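Citrate synthase (Sulfolobus solfataricus, PDB 1O7X) belongs to the citrate synthase family of largely helical enzymes, and is found here as an assembly of two chains. Local coordinates at residues A[110-115]-A[348-353]; A[193-198]-A[203-208]; A[226-231]-A[239-244]; A[270-275]-A[287-292]. All blocks are in the same frame, centred on the assembly; numbering follows the deposited sequence.

Interaction 1 of 4, residues A[110-115]-A[348-353]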
# COMPACT_ATOMS: atom_id res chain seq x y z
N PHE A 110 8.44 -16.43 3.69
CA PHE A 110 6.99 -16.44 3.83
C PHE A 110 6.29 -17.13 2.66
O PHE A 110 6.67 -16.95 1.51
CB PHE A 110 6.41 -15.02 4.06
CG PHE A 110 4.91 -15.14 4.19
CD1 PHE A 110 4.36 -15.73 5.31
CD2 PHE A 110 4.09 -14.76 3.15
CE1 PHE A 110 2.99 -15.89 5.41
CE2 PHE A 110 2.72 -14.92 3.25
CZ PHE A 110 2.17 -15.48 4.38
N LYS A 111 5.25 -17.89 2.96
CA LYS A 111 4.51 -18.61 1.94
C LYS A 111 3.01 -18.65 2.21
O LYS A 111 2.63 -19.33 3.17
CB LYS A 111 5.01 -20.07 1.99
CG LYS A 111 5.34 -20.68 0.65
CD LYS A 111 6.86 -20.67 0.41
CE LYS A 111 7.27 -21.66 -0.68
NZ LYS A 111 6.60 -22.98 -0.51
N TRP A 112 2.15 -18.01 1.43
CA TRP A 112 0.72 -18.14 1.68
C TRP A 112 0.34 -19.61 1.81
O TRP A 112 0.98 -20.52 1.28
CB TRP A 112 -0.13 -17.53 0.56
CG TRP A 112 -0.19 -16.05 0.73
CD1 TRP A 112 0.52 -15.08 0.09
CD2 TRP A 112 -1.01 -15.36 1.70
NE1 TRP A 112 0.19 -13.84 0.57
CE2 TRP A 112 -0.75 -13.98 1.55
CE3 TRP A 112 -1.93 -15.80 2.66
CZ2 TRP A 112 -1.38 -13.02 2.32
CZ3 TRP A 112 -2.55 -14.84 3.43
CH2 TRP A 112 -2.28 -13.47 3.24
N LYS A 113 -0.77 -19.86 2.49
CA LYS A 113 -1.35 -21.17 2.63
C LYS A 113 -0.39 -22.22 3.16
O LYS A 113 -0.26 -23.30 2.59
CB LYS A 113 -1.94 -21.65 1.29
CG LYS A 113 -3.12 -20.85 0.80
CD LYS A 113 -3.85 -21.55 -0.33
CE LYS A 113 -3.30 -21.23 -1.70
NZ LYS A 113 -3.32 -22.42 -2.62
N GLU A 114 0.33 -21.94 4.22
CA GLU A 114 1.20 -22.88 4.88
C GLU A 114 0.69 -22.76 6.34
O GLU A 114 -0.08 -23.59 6.80
CB GLU A 114 2.68 -22.60 4.87
CG GLU A 114 3.49 -22.79 3.62
CD GLU A 114 4.96 -23.03 3.94
OE1 GLU A 114 5.41 -22.67 5.06
OE2 GLU A 114 5.67 -23.59 3.07
N ASN A 115 0.94 -21.58 6.91
CA ASN A 115 0.50 -21.32 8.27
C ASN A 115 0.03 -19.90 8.52
O ASN A 115 0.46 -19.23 9.47
CB ASN A 115 1.69 -21.71 9.16
CG ASN A 115 1.29 -22.56 10.35
OD1 ASN A 115 2.15 -23.18 10.98
ND2 ASN A 115 -0.00 -22.59 10.67
N GLU A 348 -8.95 -14.64 4.77
CA GLU A 348 -10.20 -15.18 4.24
C GLU A 348 -10.18 -15.13 2.72
O GLU A 348 -10.64 -16.05 2.05
CB GLU A 348 -11.40 -14.43 4.80
CG GLU A 348 -12.72 -14.76 4.12
CD GLU A 348 -13.90 -14.18 4.87
OE1 GLU A 348 -13.99 -12.94 4.93
OE2 GLU A 348 -14.75 -14.95 5.40
N TYR A 349 -9.69 -14.00 2.20
CA TYR A 349 -9.56 -13.76 0.77
C TYR A 349 -8.62 -14.73 0.07
O TYR A 349 -9.04 -15.40 -0.86
CB TYR A 349 -9.12 -12.30 0.55
CG TYR A 349 -9.23 -11.90 -0.91
CD1 TYR A 349 -10.46 -11.59 -1.45
CD2 TYR A 349 -8.11 -11.87 -1.73
CE1 TYR A 349 -10.59 -11.23 -2.77
CE2 TYR A 349 -8.23 -11.50 -3.06
CZ TYR A 349 -9.46 -11.17 -3.58
OH TYR A 349 -9.60 -10.83 -4.89
N VAL A 350 -7.38 -14.88 0.51
CA VAL A 350 -6.46 -15.81 -0.13
C VAL A 350 -6.91 -17.26 -0.01
O VAL A 350 -6.75 -18.02 -0.97
CB VAL A 350 -5.03 -15.63 0.40
CG1 VAL A 350 -4.05 -16.58 -0.28
CG2 VAL A 350 -4.52 -14.20 0.23
N GLU A 351 -7.44 -17.73 1.12
CA GLU A 351 -7.77 -19.14 1.26
C GLU A 351 -9.06 -19.60 0.60
O GLU A 351 -9.14 -20.78 0.22
CB GLU A 351 -7.81 -19.55 2.74
CG GLU A 351 -6.45 -19.67 3.38
CD GLU A 351 -6.52 -20.00 4.87
OE1 GLU A 351 -5.53 -19.72 5.60
OE2 GLU A 351 -7.60 -20.55 5.23
N GLU A 352 -10.05 -18.72 0.44
CA GLU A 352 -11.31 -19.12 -0.15
C GLU A 352 -11.73 -18.42 -1.41
O GLU A 352 -12.44 -19.04 -2.23
CB GLU A 352 -12.47 -18.87 0.83
CG GLU A 352 -12.24 -19.21 2.28
CD GLU A 352 -13.46 -18.86 3.13
OE1 GLU A 352 -14.47 -18.37 2.57
OE2 GLU A 352 -13.37 -19.07 4.36
N GLN A 353 -11.48 -17.13 -1.54
CA GLN A 353 -11.95 -16.38 -2.70
C GLN A 353 -10.85 -15.82 -3.58
O GLN A 353 -11.05 -14.80 -4.25
CB GLN A 353 -12.74 -15.20 -2.11
CG GLN A 353 -13.95 -15.50 -1.28
CD GLN A 353 -14.70 -14.25 -0.86
OE1 GLN A 353 -15.27 -13.53 -1.70
NE2 GLN A 353 -14.68 -14.07 0.46
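Trp112, the residue that meets Val350, gives its one polar atom to a partner outside the contact: NE1 is hydrogen-bonded to the carbonyl oxygen of Ser200. With its nitrogen edge held there, the indole can offer a broad apolar face to helix 330-352. Val350 lays both methyl groups mainly against the benzene half of that face. CG2 stands almost directly over the six-membered ring, 3.7 Å from its centroid and 5° off the normal, a CH-pi contact. CG1 lies nearer the ring fusion, Val350 CG1 being 3.7 Å from Trp112 CE3. Both branches come down on the same face because CG1 is anti to the backbone N of Val350 (chi1 -179°) and CG2 lies beside that N. On the opposite face, Phe110 CE2 sits 3.8 Å above the ring plane, toward the rim, so the ring is sandwiched between its own loop and the helix. Met202 and Leu199 also touch Trp112. Further out, Lys113 and Glu351 touch only through their CG methylenes, Lys113 CG lying 4.4 Å from Glu351 CG, and their charged ends then diverge. The loop between helices 92-106 and 116-138 is thereby laid against the C-terminal end of a long helix. No hydrogen bond or salt bridge spans the two segments, which implies that this junction rests on dispersion and CH-pi attraction, while polar bonding to Ser200 probably sets how the indole is turned.

Interaction 2 of 4, residues A[193-198]-A[203-208]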
# COMPACT_ATOMS: atom_id res chain seq x y z
N LEU A 193 -6.47 -5.92 0.56
CA LEU A 193 -6.90 -6.98 -0.33
C LEU A 193 -6.20 -6.97 -1.67
O LEU A 193 -5.85 -8.05 -2.18
CB LEU A 193 -8.42 -6.95 -0.61
CG LEU A 193 -9.13 -7.21 0.74
CD1 LEU A 193 -10.36 -6.35 0.82
CD2 LEU A 193 -9.36 -8.71 0.93
N VAL A 194 -6.09 -5.75 -2.21
CA VAL A 194 -5.38 -5.57 -3.47
C VAL A 194 -3.96 -6.10 -3.33
O VAL A 194 -3.57 -6.87 -4.20
CB VAL A 194 -5.38 -4.10 -3.93
CG1 VAL A 194 -4.52 -3.88 -5.19
CG2 VAL A 194 -6.81 -3.58 -4.13
N ALA A 195 -3.23 -5.78 -2.28
CA ALA A 195 -1.86 -6.30 -2.17
C ALA A 195 -1.83 -7.81 -2.08
O ALA A 195 -1.19 -8.51 -2.86
CB ALA A 195 -1.09 -5.70 -1.01
N ALA A 196 -2.59 -8.37 -1.16
CA ALA A 196 -2.70 -9.81 -0.96
C ALA A 196 -3.21 -10.48 -2.23
O ALA A 196 -2.77 -11.60 -2.52
CB ALA A 196 -3.59 -10.08 0.24
N SER A 197 -4.05 -9.88 -3.07
CA SER A 197 -4.45 -10.55 -4.29
C SER A 197 -3.28 -10.93 -5.17
O SER A 197 -3.45 -11.84 -5.98
CB SER A 197 -5.40 -9.69 -5.12
OG SER A 197 -4.64 -8.77 -5.89
N THR A 198 -2.11 -10.30 -5.13
CA THR A 198 -0.97 -10.67 -5.96
C THR A 198 -0.09 -11.68 -5.25
O THR A 198 0.99 -12.02 -5.72
CB THR A 198 -0.09 -9.47 -6.34
OG1 THR A 198 0.63 -9.07 -5.17
CG2 THR A 198 -0.93 -8.31 -6.82
N TYR A 203 3.05 -8.58 5.83
CA TYR A 203 3.60 -7.30 6.28
C TYR A 203 3.44 -6.26 5.17
O TYR A 203 3.04 -5.12 5.42
CB TYR A 203 5.04 -7.36 6.69
CG TYR A 203 5.36 -8.16 7.92
CD1 TYR A 203 6.07 -9.35 7.80
CD2 TYR A 203 5.01 -7.72 9.19
CE1 TYR A 203 6.40 -10.09 8.90
CE2 TYR A 203 5.34 -8.47 10.31
CZ TYR A 203 6.05 -9.64 10.15
OH TYR A 203 6.39 -10.41 11.26
N SER A 204 3.65 -6.69 3.92
CA SER A 204 3.41 -5.76 2.82
C SER A 204 1.95 -5.36 2.69
O SER A 204 1.64 -4.19 2.43
CB SER A 204 3.99 -6.38 1.55
OG SER A 204 5.40 -6.20 1.55
N SER A 205 0.99 -6.27 2.92
CA SER A 205 -0.42 -5.90 2.81
C SER A 205 -0.78 -4.89 3.89
O SER A 205 -1.53 -3.93 3.74
CB SER A 205 -1.27 -7.17 2.81
OG SER A 205 -0.55 -8.18 2.14
N LEU A 206 -0.20 -5.13 5.07
CA LEU A 206 -0.41 -4.17 6.16
C LEU A 206 0.15 -2.81 5.74
O LEU A 206 -0.53 -1.78 5.84
CB LEU A 206 0.14 -4.74 7.45
CG LEU A 206 -0.77 -5.70 8.24
CD1 LEU A 206 -0.05 -6.24 9.47
CD2 LEU A 206 -2.04 -5.01 8.69
N THR A 207 1.33 -2.74 5.13
CA THR A 207 1.94 -1.50 4.69
C THR A 207 0.93 -0.83 3.77
O THR A 207 0.63 0.36 3.96
CB THR A 207 3.33 -1.69 4.06
OG1 THR A 207 4.27 -2.28 4.97
CG2 THR A 207 3.95 -0.36 3.64
N ALA A 208 0.36 -1.55 2.82
CA ALA A 208 -0.65 -0.99 1.93
C ALA A 208 -1.84 -0.38 2.69
O ALA A 208 -2.26 0.75 2.36
CB ALA A 208 -1.14 -2.06 0.97
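No aromatic ring or other flat side chain enters where Ala195 meets Ser205 and Ala208, so there are no faces or edges to share out; methyl groups and one hydroxyl make the contact. The ring of Tyr203 instead packs among Leu103, Ala104 and Ile123 of two other helices. Small residues let the backbones come close: the CA atoms of Ala195 and Ser205 are 5.2 Å apart, and the axes of helices 193-197 and 203-208 approach to 8.3 Å at 150° between their directions. The Ala195 methyl lies against the other helix, with its CB 3.9 Å from Ser205 CA and, one turn along, 4.1 Å from Ala208 CB. Ser205 OG stands beside its own backbone N (chi1 -35°), which directs it back to a hydrogen bond with the carbonyl oxygen of Asp201 while its flank rests against the methyls of Ala195 and Ala196. The hydroxyl is thus satisfied by a carbonyl just before its own helix, and none of the touching groups carries a charge. Thr207 packs against Thr207 of the second subunit, and Ser204 OG bonds to Glu97 OE1 of that subunit. This close-packed antiparallel helical hairpin lies beside the subunit interface and is probably part of the helical sandwich, known from citrate synthases, in which helices of the two chains pair.

Interaction 3 of 4, residues A[226-231]-A[239-244]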
# COMPACT_ATOMS: atom_id res chain seq x y z
N PHE A 226 -12.36 14.69 19.32
CA PHE A 226 -11.67 15.14 20.52
C PHE A 226 -11.15 16.57 20.47
O PHE A 226 -11.32 17.37 21.40
CB PHE A 226 -10.50 14.20 20.81
CG PHE A 226 -9.96 14.26 22.20
CD1 PHE A 226 -10.64 13.66 23.25
CD2 PHE A 226 -8.76 14.89 22.48
CE1 PHE A 226 -10.16 13.69 24.54
CE2 PHE A 226 -8.26 14.95 23.77
CZ PHE A 226 -8.96 14.34 24.80
N LYS A 227 -10.60 16.97 19.33
CA LYS A 227 -10.15 18.33 19.10
C LYS A 227 -11.23 19.36 19.36
O LYS A 227 -10.93 20.48 19.78
CB LYS A 227 -9.62 18.48 17.66
CG LYS A 227 -8.12 18.18 17.61
CD LYS A 227 -7.50 18.90 16.43
CE LYS A 227 -6.37 18.11 15.80
NZ LYS A 227 -5.25 17.91 16.76
N GLN A 228 -12.48 19.04 19.08
CA GLN A 228 -13.60 19.94 19.30
C GLN A 228 -13.72 20.24 20.80
O GLN A 228 -13.71 21.41 21.19
CB GLN A 228 -14.89 19.29 18.83
CG GLN A 228 -14.97 19.01 17.33
CD GLN A 228 -16.21 18.16 17.13
OE1 GLN A 228 -16.25 17.13 17.80
NE2 GLN A 228 -17.13 18.58 16.30
N PHE A 229 -13.69 19.18 21.60
CA PHE A 229 -13.77 19.33 23.04
C PHE A 229 -12.64 20.23 23.54
O PHE A 229 -12.88 21.09 24.39
CB PHE A 229 -13.80 18.02 23.82
CG PHE A 229 -14.36 16.75 23.27
CD1 PHE A 229 -13.72 15.55 23.54
CD2 PHE A 229 -15.50 16.71 22.50
CE1 PHE A 229 -14.19 14.35 23.06
CE2 PHE A 229 -15.99 15.52 22.01
CZ PHE A 229 -15.33 14.33 22.29
N ILE A 230 -11.41 20.06 23.04
CA ILE A 230 -10.30 20.90 23.46
C ILE A 230 -10.54 22.35 23.08
O ILE A 230 -10.18 23.28 23.82
CB ILE A 230 -8.96 20.42 22.88
CG1 ILE A 230 -8.67 18.95 23.19
CG2 ILE A 230 -7.79 21.25 23.42
CD1 ILE A 230 -7.53 18.41 22.35
N GLU A 231 -11.17 22.61 21.94
CA GLU A 231 -11.51 23.95 21.51
C GLU A 231 -12.46 24.62 22.51
O GLU A 231 -12.38 25.83 22.78
CB GLU A 231 -12.20 23.91 20.16
CG GLU A 231 -12.52 25.26 19.55
CD GLU A 231 -12.98 25.11 18.11
OE1 GLU A 231 -13.82 25.90 17.65
OE2 GLU A 231 -12.52 24.20 17.39
N GLN A 239 -22.83 25.36 25.20
CA GLN A 239 -23.93 26.00 24.50
C GLN A 239 -23.51 27.13 23.58
O GLN A 239 -23.96 27.13 22.42
CB GLN A 239 -25.03 26.40 25.48
CG GLN A 239 -26.06 25.28 25.63
CD GLN A 239 -27.03 25.15 24.48
OE1 GLN A 239 -26.95 25.75 23.41
NE2 GLN A 239 -28.04 24.29 24.68
N ASN A 240 -22.67 28.06 24.00
CA ASN A 240 -22.22 29.12 23.09
C ASN A 240 -21.54 28.48 21.89
O ASN A 240 -22.01 28.73 20.78
CB ASN A 240 -21.31 30.13 23.76
CG ASN A 240 -21.84 30.67 25.06
OD1 ASN A 240 -23.04 30.57 25.34
ND2 ASN A 240 -20.96 31.25 25.88
N TRP A 241 -20.52 27.65 22.07
CA TRP A 241 -19.87 27.02 20.91
C TRP A 241 -20.91 26.28 20.09
O TRP A 241 -21.03 26.57 18.90
CB TRP A 241 -18.70 26.17 21.34
CG TRP A 241 -17.85 25.52 20.29
CD1 TRP A 241 -16.65 25.96 19.82
CD2 TRP A 241 -18.13 24.31 19.57
NE1 TRP A 241 -16.17 25.11 18.85
CE2 TRP A 241 -17.06 24.09 18.69
CE3 TRP A 241 -19.20 23.40 19.58
CZ2 TRP A 241 -17.02 22.98 17.83
CZ3 TRP A 241 -19.16 22.31 18.74
CH2 TRP A 241 -18.07 22.11 17.88
N PHE A 242 -21.71 25.38 20.66
CA PHE A 242 -22.75 24.67 19.95
C PHE A 242 -23.66 25.59 19.12
O PHE A 242 -24.04 25.33 17.98
CB PHE A 242 -23.68 23.86 20.88
CG PHE A 242 -24.60 23.03 20.00
CD1 PHE A 242 -24.15 21.84 19.47
CD2 PHE A 242 -25.88 23.46 19.70
CE1 PHE A 242 -24.97 21.08 18.65
CE2 PHE A 242 -26.69 22.70 18.88
CZ PHE A 242 -26.24 21.51 18.36
N ASN A 243 -24.12 26.65 19.76
CA ASN A 243 -24.98 27.67 19.19
C ASN A 243 -24.27 28.46 18.10
O ASN A 243 -24.83 28.91 17.10
CB ASN A 243 -25.39 28.57 20.36
CG ASN A 243 -26.55 29.50 20.11
OD1 ASN A 243 -26.53 30.60 20.66
ND2 ASN A 243 -27.53 29.09 19.32
N ASP A 244 -22.98 28.64 18.31
CA ASP A 244 -22.06 29.36 17.45
C ASP A 244 -21.71 28.64 16.16
O ASP A 244 -22.09 29.02 15.06
CB ASP A 244 -20.75 29.54 18.23
CG ASP A 244 -20.21 30.96 18.21
OD1 ASP A 244 -20.65 31.73 17.33
OD2 ASP A 244 -19.37 31.23 19.10
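Two consecutive helices, 221-232 and 238-248, probably part of the small domain of the citrate synthase fold, are pinned together across a short connection by Glu231 and Trp241. The indole N-H is the donor: Trp241 NE1 reaches Glu231 OE1 at 2.8 Å, with a nearly straight angle of 163° at the hydrogen. Relative to the indole, the acceptor lies at the ring edge, practically in its plane. Relative to the carboxylate, the nitrogen comes from well above the plane, 69° out of it, with the two flat groups turned nearly perpendicular. Both side chains reach outward in the same way, their CG atoms anti to the backbone N (chi1 -176° in each), and beyond CG the Glu231 chain is extended; this lets the contact span helices whose nearest CA atoms, those of Glu231 and Trp241, are 8.9 Å apart. The Glu231 chain crosses the indole edge at about a right angle, its CG 3.7 Å from Trp241 NE1. A turn earlier, the amide end of Gln228 meets the far rim of the same indole near CH2, its plane almost perpendicular to the ring. Val246 touches Trp241, and Lys245 touches Glu231. A single neutral donor thus meets a carboxylate, which implies a directional link that would probably be strengthened by the negative charge, set among van der Waals contacts on a partly exposed flank.

Interaction 4 of 4, residues A[270-275]-A[287-292]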
# COMPACT_ATOMS: atom_id res chain seq x y z
N ILE A 270 -20.75 1.39 24.16
CA ILE A 270 -19.71 0.79 25.03
C ILE A 270 -18.55 1.74 25.26
O ILE A 270 -17.98 1.81 26.35
CB ILE A 270 -19.19 -0.51 24.39
CG1 ILE A 270 -20.38 -1.40 24.05
CG2 ILE A 270 -18.18 -1.28 25.23
CD1 ILE A 270 -20.11 -2.83 23.68
N PHE A 271 -18.17 2.55 24.26
CA PHE A 271 -17.05 3.45 24.46
C PHE A 271 -17.34 4.42 25.60
O PHE A 271 -16.43 4.63 26.41
CB PHE A 271 -16.55 4.22 23.23
CG PHE A 271 -15.33 3.57 22.63
CD1 PHE A 271 -15.35 3.15 21.31
CD2 PHE A 271 -14.18 3.36 23.37
CE1 PHE A 271 -14.26 2.54 20.72
CE2 PHE A 271 -13.09 2.75 22.79
CZ PHE A 271 -13.13 2.34 21.47
N LYS A 272 -18.54 4.96 25.63
CA LYS A 272 -18.86 5.91 26.70
C LYS A 272 -18.71 5.29 28.08
O LYS A 272 -18.05 5.88 28.97
CB LYS A 272 -20.26 6.46 26.51
CG LYS A 272 -20.54 7.62 27.46
CD LYS A 272 -22.04 7.82 27.55
CE LYS A 272 -22.51 8.78 26.48
NZ LYS A 272 -23.40 9.82 27.08
N LYS A 273 -19.27 4.09 28.26
CA LYS A 273 -19.11 3.35 29.50
C LYS A 273 -17.64 3.28 29.89
O LYS A 273 -17.29 3.79 30.96
CB LYS A 273 -19.64 1.92 29.45
CG LYS A 273 -21.11 1.74 29.14
CD LYS A 273 -21.53 0.29 29.39
CE LYS A 273 -22.56 -0.15 28.36
NZ LYS A 273 -23.69 -0.91 28.98
N LEU A 274 -16.77 2.73 29.03
CA LEU A 274 -15.35 2.66 29.34
C LEU A 274 -14.79 4.00 29.82
O LEU A 274 -13.96 3.98 30.74
CB LEU A 274 -14.53 2.19 28.15
CG LEU A 274 -14.68 0.76 27.66
CD1 LEU A 274 -14.21 0.63 26.22
CD2 LEU A 274 -13.89 -0.23 28.51
N ALA A 275 -15.18 5.14 29.28
CA ALA A 275 -14.66 6.43 29.70
C ALA A 275 -15.12 6.81 31.10
O ALA A 275 -14.35 7.37 31.88
CB ALA A 275 -15.04 7.50 28.69
N ARG A 287 -12.99 16.57 32.52
CA ARG A 287 -13.32 17.87 31.95
C ARG A 287 -13.72 17.62 30.50
O ARG A 287 -14.82 18.03 30.14
CB ARG A 287 -12.15 18.83 32.12
CG ARG A 287 -12.27 20.19 31.48
CD ARG A 287 -11.28 21.21 32.06
NE ARG A 287 -9.92 20.98 31.59
CZ ARG A 287 -9.39 21.26 30.41
NH1 ARG A 287 -10.08 21.84 29.44
NH2 ARG A 287 -8.12 20.94 30.21
N TYR A 288 -12.91 16.88 29.73
CA TYR A 288 -13.26 16.60 28.34
C TYR A 288 -14.48 15.71 28.20
O TYR A 288 -15.30 15.93 27.30
CB TYR A 288 -12.08 16.02 27.55
CG TYR A 288 -10.89 16.95 27.46
CD1 TYR A 288 -9.62 16.48 27.72
CD2 TYR A 288 -11.06 18.28 27.13
CE1 TYR A 288 -8.53 17.33 27.65
CE2 TYR A 288 -9.99 19.14 27.07
CZ TYR A 288 -8.72 18.66 27.32
OH TYR A 288 -7.64 19.50 27.25
N PHE A 289 -14.65 14.75 29.10
CA PHE A 289 -15.81 13.89 29.16
C PHE A 289 -17.08 14.69 29.46
O PHE A 289 -18.17 14.31 29.01
CB PHE A 289 -15.70 12.77 30.21
CG PHE A 289 -16.87 11.81 30.10
CD1 PHE A 289 -16.91 10.85 29.12
CD2 PHE A 289 -17.94 11.92 30.97
CE1 PHE A 289 -17.98 9.99 29.01
CE2 PHE A 289 -19.02 11.06 30.87
CZ PHE A 289 -19.05 10.08 29.89
N GLU A 290 -16.94 15.77 30.21
CA GLU A 290 -18.11 16.59 30.51
C GLU A 290 -18.47 17.46 29.32
O GLU A 290 -19.66 17.64 29.08
CB GLU A 290 -17.90 17.39 31.78
CG GLU A 290 -17.77 16.50 33.02
CD GLU A 290 -17.59 17.40 34.23
OE1 GLU A 290 -18.00 18.58 34.11
OE2 GLU A 290 -17.08 16.89 35.24
N ILE A 291 -17.50 17.92 28.55
CA ILE A 291 -17.77 18.66 27.32
C ILE A 291 -18.46 17.72 26.34
O ILE A 291 -19.47 18.03 25.70
CB ILE A 291 -16.48 19.18 26.67
CG1 ILE A 291 -16.02 20.49 27.33
CG2 ILE A 291 -16.61 19.37 25.17
CD1 ILE A 291 -14.75 20.33 28.13
N ALA A 292 -17.86 16.53 26.21
CA ALA A 292 -18.40 15.52 25.31
C ALA A 292 -19.85 15.20 25.66
O ALA A 292 -20.77 15.45 24.86
CB ALA A 292 -17.47 14.31 25.34
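The backbones of helices 266-279 and 283-303 run roughly antiparallel and come nearest, within these segments, at Ala275 and Phe289, whose CA atoms are 7.6 Å apart. Joined by a short turn, they form a helical hairpin in what is probably the small domain of the citrate synthase fold. One aromatic side chain bridges the gap. Phe289 extends straight out from its helix, its CG anti to the backbone N (chi1 -173°), and the CD1-CE1-CZ side of the ring rests on Lys272 and Ala275, which lie one turn apart. Ala275 contributes its methyl, CB sitting 3.9 Å from Phe289 CD1 and about as far from CE1. Lys272 brings aliphatic carbon to the rim: its CG meets the ring edge, close to the ring plane, and the two side chains cross at about a right angle. That same lysine serves two purposes. Its CG methylene packs on the phenylalanine, while bends at the third and fourth torsions carry the ammonium group to a salt bridge with Glu296, on the helix that bears Phe289. Tyr264 and Tyr315 also touch Lys272, and Ile318 of helix 316-323 lies against Ala275; the Ala275 and Phe289 side of the contact is buried, while Lys272 is partly exposed. At the rim of the phenylalanine ring, Lys272 CG is equally close to two carbons, standing 3.8 Å from both Phe289 CZ and Phe289 CE1.

Overall arrangement
The four contacts form two touching pairs on opposite sides of the chain's centre. Interactions 1 and 2 share a neighbourhood, Tyr349 packing on Leu193 and Ser197; interactions 3 and 4 meet through Phe226 and Phe229 against Tyr288, Ile291 and Ala292. The pairs are far apart, the centres of interactions 1 and 3 being about 48 Å from each other. Burial shapes the chemistry. Interactions 2 and 4 are buried and have no hydrogen bond across them, the former using alanine methyls and a serine beside the second subunit, the latter one phenylalanine. Interactions 1 and 3 are partly buried and each centres on a tryptophan, used by its face in one and its N-H in the other.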